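Local atomic coordinates of putative hexulose 6 phosphate synthase (Salmonella typhimurium, PDB entry 3F4W), a protein that is of unproven function but adopts the TIM-barrel fold of its family, eight parallel strands ringed by helices. Residues A[56-61]-A[79-84]. Sequence-based numbering, arbitrary orientation.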
# COMPACT_ATOMS: atom_id res chain seq x y z
N VAL A 56 8.09 17.00 -2.93
CA VAL A 56 8.27 15.55 -2.93
C VAL A 56 6.97 14.87 -2.53
O VAL A 56 6.36 15.22 -1.52
CB VAL A 56 9.42 15.11 -2.00
CG1 VAL A 56 9.55 13.60 -1.96
CG2 VAL A 56 10.74 15.74 -2.44
N LEU A 57 6.54 13.92 -3.35
CA LEU A 57 5.33 13.14 -3.11
C LEU A 57 5.73 11.71 -2.71
O LEU A 57 6.49 11.06 -3.42
CB LEU A 57 4.49 13.11 -4.40
CG LEU A 57 3.23 12.27 -4.69
CD1 LEU A 57 3.23 10.90 -4.05
CD2 LEU A 57 1.93 13.02 -4.38
N ALA A 58 5.22 11.24 -1.58
CA ALA A 58 5.46 9.85 -1.17
C ALA A 58 4.26 9.00 -1.56
O ALA A 58 3.18 9.13 -0.98
CB ALA A 58 5.71 9.77 0.33
N ASP A 59 4.45 8.13 -2.55
CA ASP A 59 3.36 7.30 -3.05
C ASP A 59 3.17 6.05 -2.20
O ASP A 59 3.36 4.93 -2.66
CB ASP A 59 3.60 6.91 -4.50
CG ASP A 59 2.35 6.37 -5.17
OD1 ASP A 59 1.24 6.64 -4.67
OD2 ASP A 59 2.49 5.67 -6.20
N ALA A 60 2.79 6.26 -0.94
CA ALA A 60 2.62 5.16 0.00
C ALA A 60 1.37 4.32 -0.30
O ALA A 60 1.31 3.15 0.08
CB ALA A 60 2.57 5.69 1.42
N LYS A 61 0.40 4.91 -0.99
CA LYS A 61 -0.87 4.23 -1.25
C LYS A 61 -1.44 3.65 0.05
O LYS A 61 -1.79 2.46 0.11
CB LYS A 61 -0.71 3.13 -2.30
CG LYS A 61 -0.60 3.64 -3.73
CD LYS A 61 -0.61 2.48 -4.71
CE LYS A 61 -0.47 2.95 -6.15
NZ LYS A 61 0.91 3.42 -6.44
N ASP A 79 6.08 16.31 0.93
CA ASP A 79 5.10 17.39 0.84
C ASP A 79 3.69 16.86 0.57
O ASP A 79 2.70 17.50 0.91
CB ASP A 79 5.50 18.37 -0.26
CG ASP A 79 6.83 19.00 -0.00
OD1 ASP A 79 7.79 18.70 -0.75
OD2 ASP A 79 6.94 19.77 0.98
N TYR A 80 3.62 15.68 -0.06
CA TYR A 80 2.36 14.99 -0.30
C TYR A 80 2.50 13.52 0.10
O TYR A 80 3.59 12.96 0.06
CB TYR A 80 2.00 15.02 -1.79
CG TYR A 80 1.92 16.39 -2.43
CD1 TYR A 80 0.70 17.04 -2.57
CD2 TYR A 80 3.05 17.02 -2.94
CE1 TYR A 80 0.61 18.28 -3.17
CE2 TYR A 80 2.98 18.26 -3.54
CZ TYR A 80 1.75 18.89 -3.65
OH TYR A 80 1.66 20.13 -4.25
N VAL A 81 1.38 12.92 0.49
CA VAL A 81 1.31 11.46 0.63
C VAL A 81 0.05 10.98 -0.06
O VAL A 81 -0.95 11.70 -0.11
CB VAL A 81 1.30 11.00 2.10
CG1 VAL A 81 2.57 11.45 2.81
CG2 VAL A 81 0.06 11.52 2.82
N THR A 82 0.08 9.77 -0.61
CA THR A 82 -1.11 9.21 -1.24
C THR A 82 -1.80 8.22 -0.31
O THR A 82 -1.15 7.44 0.39
CB THR A 82 -0.81 8.50 -2.58
OG1 THR A 82 0.19 7.48 -2.38
CG2 THR A 82 -0.32 9.49 -3.62
N VAL A 83 -3.13 8.28 -0.31
CA VAL A 83 -3.97 7.31 0.37
C VAL A 83 -4.94 6.76 -0.67
O VAL A 83 -5.32 7.47 -1.60
CB VAL A 83 -4.76 7.98 1.53
CG1 VAL A 83 -5.72 9.03 0.99
CG2 VAL A 83 -5.51 6.94 2.33
N LEU A 84 -5.33 5.50 -0.53
CA LEU A 84 -6.21 4.86 -1.50
C LEU A 84 -7.66 5.29 -1.32
O LEU A 84 -8.20 5.23 -0.22
CB LEU A 84 -6.11 3.34 -1.39
CG LEU A 84 -5.18 2.55 -2.31
CD1 LEU A 84 -4.23 3.44 -3.09
CD2 LEU A 84 -4.42 1.50 -1.50
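Val56 and Asp79 open the pairing of two neighbouring parallel strands of a TIM barrel, joined as a beta-alpha-beta unit through helix 66-75. Three hydrogen bonds hold the Val56 backbone: its N donates to Asp79 OD1 (2.8 Å) on the lone pair turned away from the other carboxylate oxygen, while Asp79 N and Tyr80 N converge on its O. Asp79 OD1 also forms a salt bridge with Lys48 of helix 42-50, tying the start of the ladder to the outer helical layer. On the barrel-interior face, Leu57 crosses Tyr80 at about a right angle and presses CD2 onto Tyr80 CB at 3.3 Å; its other methyl, CD1, reaches Thr82 CG2. Ala58 carries the ladder on, its N-H pointing almost straight (178°) at Tyr80 O and its O receiving Thr82 N. At Asp59, centre of an inverse gamma turn, regular pairing gives way to side-chain bonding. Lys61 NZ, which also bonds Thr33, forms a salt bridge with Asp59 OD2, met from above the carboxylate plane. Farther along, Lys61 packs CB and CG against Leu84 CD1. The Thr82 hydroxyl links Asp59's side chain to the Lys61 backbone: OG1 accepts from Lys61 N at 2.9 Å and donates to Asp59 OD1 at 2.7 Å.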